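Local coordinates for protein flavodoxin (Aquifex aeolicus, PDB 2ARK) that carries FMN as a flavodoxin and probably serves as a low-potential electron donor to a number of redox enzymes, at residues V125-A139 and E149-L161. Sequence-based numbering, arbitrary orientation.
Sequences VTDYVGKKFTLHYGA and EEKEACRRLGRRL
A buried helix-on-hairpin contact of the flavodoxin fold brings V125, V129, F133 and L135 against A153, R156 and L157, where helix 148-168 covers the hairpin that the end of strand 121-128 makes with strand 133-135; it illustrates how an apolar seam can be bordered by a salt-bridge network. A classic beta bulge, with V129 and G130 both facing F133, shapes the turn. The small CB of A153 lies at the edge of the F133 ring, 3.7 Å from CE1, while the extended chain of E149 runs obliquely beside that ring. L135 CD1 packs against L157 CB at 4.0 Å, and A139, on the next strand, also faces the helix.

Along the border, R156 has CG anti to its own amide nitrogen (chi1 -170°) and then bends twice, which brings its guanidinium over V129 CG2 with one face. In its plane, NH2 donates to D127 OD2 and NH1 to E152 OE1 (2.8 Å). With an alanine here the link between the two carboxylates would probably be lost, leaving D127 to R160 and R185 and E152 to R155, and V129 CG2 would probably lose the flat group lying against it. R160 grips the D127 carboxylate end-on: NH1 meets OD1 from above the carboxylate plane, and NH2 reaches OD2 on its syn side at 2.7 Å, opposite the anti side used by R156 NH2 at 2.9 Å.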
loop_
_atom_site.group_PDB
_atom_site.type_symbol
_atom_site.label_atom_id
_atom_site.label_comp_id
_atom_site.label_asym_id
_atom_site.label_seq_id
_atom_site.Cartn_x
_atom_site.Cartn_y
_atom_site.Cartn_z
ATOM N N VAL A 125 2.939 -4.710 15.383
ATOM C CA VAL A 125 2.835 -4.681 16.851
ATOM C C VAL A 125 2.226 -3.411 17.386
ATOM O O VAL A 125 2.617 -2.322 17.014
ATOM C CB VAL A 125 4.214 -4.940 17.531
ATOM C CG1 VAL A 125 4.108 -4.814 19.027
ATOM C CG2 VAL A 125 4.741 -6.310 17.162
ATOM N N THR A 126 1.255 -3.556 18.277
ATOM C CA THR A 126 0.570 -2.400 18.879
ATOM C C THR A 126 1.406 -1.710 19.955
ATOM O O THR A 126 1.303 -0.502 20.149
ATOM C CB THR A 126 -0.747 -2.821 19.526
ATOM O OG1 THR A 126 -0.524 -3.997 20.295
ATOM C CG2 THR A 126 -1.828 -3.109 18.462
ATOM N N ASP A 127 2.214 -2.490 20.664
ATOM C CA ASP A 127 3.035 -1.984 21.777
ATOM C C ASP A 127 3.681 -0.634 21.513
ATOM O O ASP A 127 4.264 -0.406 20.461
ATOM C CB ASP A 127 4.145 -2.980 22.142
ATOM C CG ASP A 127 3.603 -4.314 22.536
ATOM O OD1 ASP A 127 2.411 -4.590 22.212
ATOM O OD2 ASP A 127 4.358 -5.071 23.182
ATOM N N TYR A 128 3.547 0.256 22.494
ATOM C CA TYR A 128 4.382 1.436 22.555
ATOM C C TYR A 128 5.562 1.168 23.464
ATOM O O TYR A 128 5.445 0.815 24.642
ATOM C CB TYR A 128 3.630 2.637 23.038
ATOM C CG TYR A 128 2.923 3.392 21.963
ATOM C CD1 TYR A 128 1.850 2.816 21.258
ATOM C CD2 TYR A 128 3.283 4.714 21.676
ATOM C CE1 TYR A 128 1.156 3.539 20.270
ATOM C CE2 TYR A 128 2.594 5.453 20.713
ATOM C CZ TYR A 128 1.536 4.853 20.014
ATOM O OH TYR A 128 0.863 5.584 19.080
ATOM N N VAL A 129 6.708 1.377 22.877
ATOM C CA VAL A 129 7.942 0.930 23.392
ATOM C C VAL A 129 8.627 2.224 23.848
ATOM O O VAL A 129 9.598 2.228 24.595
ATOM C CB VAL A 129 8.571 0.156 22.228
ATOM C CG1 VAL A 129 9.801 0.818 21.640
ATOM C CG2 VAL A 129 8.640 -1.342 22.519
ATOM N N GLY A 130 8.046 3.332 23.417
ATOM C CA GLY A 130 8.406 4.672 23.866
ATOM C C GLY A 130 7.148 5.522 23.786
ATOM O O GLY A 130 6.184 5.159 23.114
ATOM N N LYS A 131 7.162 6.657 24.461
ATOM C CA LYS A 131 5.980 7.512 24.602
ATOM C C LYS A 131 5.373 7.835 23.229
ATOM O O LYS A 131 4.150 7.865 23.078
ATOM C CB LYS A 131 6.378 8.786 25.338
ATOM C CG LYS A 131 5.283 9.490 26.066
ATOM C CD LYS A 131 5.945 10.521 26.996
ATOM C CE LYS A 131 5.162 10.746 28.292
ATOM N NZ LYS A 131 6.069 11.285 29.309
ATOM N N LYS A 132 6.247 8.071 22.247
ATOM C CA LYS A 132 5.857 8.342 20.857
ATOM C C LYS A 132 6.562 7.366 19.898
ATOM O O LYS A 132 6.949 7.732 18.789
ATOM C CB LYS A 132 6.221 9.788 20.482
ATOM C CG LYS A 132 5.352 10.802 21.127
ATOM C CD LYS A 132 5.422 12.171 20.460
ATOM C CE LYS A 132 4.118 12.952 20.758
ATOM N NZ LYS A 132 2.849 12.154 20.381
ATOM N N PHE A 133 6.759 6.134 20.336
ATOM C CA PHE A 133 7.516 5.205 19.546
ATOM C C PHE A 133 6.866 3.817 19.498
ATOM O O PHE A 133 6.772 3.121 20.522
ATOM C CB PHE A 133 8.992 5.143 19.992
ATOM C CG PHE A 133 9.923 4.779 18.878
ATOM C CD1 PHE A 133 10.219 3.442 18.605
ATOM C CD2 PHE A 133 10.451 5.758 18.054
ATOM C CE1 PHE A 133 11.034 3.086 17.525
ATOM C CE2 PHE A 133 11.298 5.424 16.986
ATOM C CZ PHE A 133 11.578 4.082 16.712
ATOM N N THR A 134 6.459 3.417 18.285
ATOM C CA THR A 134 5.777 2.144 18.081
ATOM C C THR A 134 6.246 1.373 16.836
ATOM O O THR A 134 7.287 1.686 16.246
ATOM C CB THR A 134 4.242 2.302 18.174
ATOM O OG1 THR A 134 3.637 1.022 18.319
ATOM C CG2 THR A 134 3.641 3.050 16.979
ATOM N N LEU A 135 5.498 0.340 16.448
ATOM C CA LEU A 135 5.958 -0.572 15.412
ATOM C C LEU A 135 4.778 -1.307 14.773
ATOM O O LEU A 135 4.807 -2.536 14.554
ATOM C CB LEU A 135 7.021 -1.529 15.986
ATOM C CG LEU A 135 6.792 -2.416 17.224
ATOM C CD1 LEU A 135 7.530 -3.757 17.034
ATOM C CD2 LEU A 135 7.213 -1.708 18.538
ATOM N N HIS A 136 3.762 -0.518 14.411
ATOM C CA HIS A 136 2.483 -1.037 13.926
ATOM C C HIS A 136 2.519 -1.933 12.689
ATOM O O HIS A 136 1.654 -2.815 12.533
ATOM C CB HIS A 136 1.467 0.112 13.714
ATOM C CG HIS A 136 1.022 0.762 14.977
ATOM N ND1 HIS A 136 1.427 0.336 16.223
ATOM C CD2 HIS A 136 0.178 1.799 15.194
ATOM C CE1 HIS A 136 0.865 1.085 17.151
ATOM N NE2 HIS A 136 0.097 1.975 16.552
ATOM N N TYR A 137 3.462 -1.666 11.792
ATOM C CA TYR A 137 3.615 -2.449 10.535
ATOM C C TYR A 137 4.941 -3.197 10.495
ATOM O O TYR A 137 5.229 -3.956 9.563
ATOM C CB TYR A 137 3.336 -1.581 9.279
ATOM C CG TYR A 137 1.941 -1.027 9.414
ATOM C CD1 TYR A 137 1.719 0.270 9.909
ATOM C CD2 TYR A 137 0.842 -1.847 9.188
ATOM C CE1 TYR A 137 0.390 0.756 10.127
ATOM C CE2 TYR A 137 -0.500 -1.384 9.417
ATOM C CZ TYR A 137 -0.710 -0.081 9.870
ATOM O OH TYR A 137 -2.020 0.371 10.081
ATOM N N GLY A 138 5.727 -3.002 11.541
ATOM C CA GLY A 138 7.008 -3.677 11.686
ATOM C C GLY A 138 7.936 -2.719 12.380
ATOM O O GLY A 138 7.618 -1.528 12.520
ATOM N N ALA A 139 9.070 -3.217 12.828
ATOM C CA ALA A 139 10.053 -2.341 13.457
ATOM C C ALA A 139 10.702 -1.428 12.399
ATOM O O ALA A 139 11.147 -1.892 11.374
ATOM C CB ALA A 139 11.094 -3.164 14.247
ATOM N N GLU A 149 14.500 3.355 22.892
ATOM C CA GLU A 149 13.237 2.948 22.287
ATOM C C GLU A 149 13.412 2.305 20.887
ATOM O O GLU A 149 12.684 1.360 20.545
ATOM C CB GLU A 149 12.208 4.092 22.300
ATOM C CG GLU A 149 12.639 5.392 21.626
ATOM C CD GLU A 149 11.664 6.555 21.903
ATOM O OE1 GLU A 149 11.559 7.479 21.056
ATOM O OE2 GLU A 149 10.994 6.539 22.966
ATOM N N GLU A 150 14.396 2.781 20.115
ATOM C CA GLU A 150 14.718 2.178 18.826
ATOM C C GLU A 150 15.212 0.755 18.994
ATOM O O GLU A 150 14.805 -0.127 18.243
ATOM C CB GLU A 150 15.749 2.999 18.062
ATOM C CG GLU A 150 15.181 4.307 17.608
ATOM C CD GLU A 150 16.202 5.225 16.976
ATOM O OE1 GLU A 150 17.414 5.134 17.297
ATOM O OE2 GLU A 150 15.774 6.044 16.134
ATOM N N LYS A 151 16.081 0.538 19.989
ATOM C CA LYS A 151 16.614 -0.802 20.270
ATOM C C LYS A 151 15.483 -1.714 20.741
ATOM O O LYS A 151 15.391 -2.879 20.328
ATOM C CB LYS A 151 17.808 -0.744 21.242
ATOM C CG LYS A 151 18.972 0.128 20.697
ATOM C CD LYS A 151 20.386 -0.234 21.211
ATOM C CE LYS A 151 20.924 0.718 22.315
ATOM N NZ LYS A 151 22.416 0.532 22.676
ATOM N N GLU A 152 14.588 -1.142 21.549
ATOM C CA GLU A 152 13.476 -1.881 22.158
ATOM C C GLU A 152 12.387 -2.248 21.160
ATOM O O GLU A 152 11.824 -3.332 21.254
ATOM C CB GLU A 152 12.909 -1.142 23.389
ATOM C CG GLU A 152 11.962 -1.968 24.287
ATOM C CD GLU A 152 12.489 -3.360 24.678
ATOM O OE1 GLU A 152 11.661 -4.293 24.746
ATOM O OE2 GLU A 152 13.718 -3.540 24.908
ATOM N N ALA A 153 12.110 -1.361 20.197
ATOM C CA ALA A 153 11.187 -1.675 19.082
ATOM C C ALA A 153 11.604 -2.971 18.380
ATOM O O ALA A 153 10.761 -3.813 18.074
ATOM C CB ALA A 153 11.143 -0.521 18.086
ATOM N N CYS A 154 12.916 -3.108 18.150
ATOM C CA CYS A 154 13.502 -4.233 17.430
ATOM C C CYS A 154 13.362 -5.492 18.220
ATOM O O CYS A 154 12.943 -6.504 17.706
ATOM C CB CYS A 154 14.979 -3.988 17.133
ATOM S SG CYS A 154 15.275 -2.697 15.894
ATOM N N ARG A 155 13.715 -5.420 19.482
ATOM C CA ARG A 155 13.486 -6.501 20.392
ATOM C C ARG A 155 12.015 -6.907 20.466
ATOM O O ARG A 155 11.699 -8.103 20.406
ATOM C CB ARG A 155 13.997 -6.109 21.762
ATOM C CG ARG A 155 15.497 -5.959 21.881
ATOM C CD ARG A 155 15.896 -5.949 23.382
ATOM N NE ARG A 155 17.252 -5.431 23.550
ATOM C CZ ARG A 155 17.552 -4.174 23.883
ATOM N NH1 ARG A 155 16.581 -3.293 24.134
ATOM N NH2 ARG A 155 18.831 -3.797 23.985
ATOM N N ARG A 156 11.117 -5.933 20.579
ATOM C CA ARG A 156 9.692 -6.244 20.719
ATOM C C ARG A 156 9.108 -7.049 19.545
ATOM O O ARG A 156 8.285 -7.964 19.757
ATOM C CB ARG A 156 8.845 -4.988 20.957
ATOM C CG ARG A 156 7.402 -5.313 21.358
ATOM C CD ARG A 156 7.378 -6.094 22.707
ATOM N NE ARG A 156 8.300 -5.457 23.637
ATOM C CZ ARG A 156 7.974 -4.467 24.458
ATOM N NH1 ARG A 156 8.898 -3.942 25.231
ATOM N NH2 ARG A 156 6.733 -4.020 24.524
ATOM N N LEU A 157 9.523 -6.695 18.324
ATOM C CA LEU A 157 9.141 -7.446 17.143
ATOM C C LEU A 157 9.423 -8.939 17.266
ATOM O O LEU A 157 8.536 -9.751 17.056
ATOM C CB LEU A 157 9.812 -6.879 15.897
ATOM C CG LEU A 157 9.210 -7.488 14.603
ATOM C CD1 LEU A 157 7.741 -6.973 14.282
ATOM C CD2 LEU A 157 10.145 -7.293 13.457
ATOM N N GLY A 158 10.669 -9.292 17.608
ATOM C CA GLY A 158 11.078 -10.683 17.744
ATOM C C GLY A 158 10.354 -11.384 18.874
ATOM O O GLY A 158 9.996 -12.562 18.743
ATOM N N ARG A 159 10.163 -10.653 19.976
ATOM C CA ARG A 159 9.371 -11.062 21.149
ATOM C C ARG A 159 7.946 -11.462 20.760
ATOM O O ARG A 159 7.482 -12.541 21.123
ATOM C CB ARG A 159 9.258 -9.883 22.122
ATOM C CG ARG A 159 9.267 -10.175 23.597
ATOM C CD ARG A 159 8.512 -11.405 24.076
ATOM N NE ARG A 159 9.403 -12.174 24.925
ATOM C CZ ARG A 159 9.311 -12.372 26.236
ATOM N NH1 ARG A 159 8.295 -11.944 26.962
ATOM N NH2 ARG A 159 10.259 -13.065 26.811
ATOM N N ARG A 160 7.251 -10.561 20.065
ATOM C CA ARG A 160 5.886 -10.818 19.643
ATOM C C ARG A 160 5.826 -11.944 18.610
ATOM O O ARG A 160 4.911 -12.764 18.635
ATOM C CB ARG A 160 5.204 -9.532 19.158
ATOM C CG ARG A 160 3.665 -9.617 19.011
ATOM C CD ARG A 160 2.876 -9.999 20.281
ATOM N NE ARG A 160 3.433 -9.440 21.519
ATOM C CZ ARG A 160 3.339 -8.157 21.902
ATOM N NH1 ARG A 160 2.697 -7.261 21.155
ATOM N NH2 ARG A 160 3.896 -7.774 23.046
ATOM N N LEU A 161 6.811 -11.994 17.713
ATOM C CA LEU A 161 6.933 -13.104 16.767
ATOM C C LEU A 161 7.009 -14.429 17.507
ATOM O O LEU A 161 6.273 -15.364 17.179
ATOM C CB LEU A 161 8.178 -12.937 15.915
ATOM C CG LEU A 161 8.244 -13.482 14.484
ATOM C CD1 LEU A 161 9.679 -13.791 14.158
ATOM C CD2 LEU A 161 7.309 -14.669 14.153
HETATM O O HOH W 1 6.248 -1.406 25.884
HETATM O O HOH W 2 9.040 8.410 22.245
#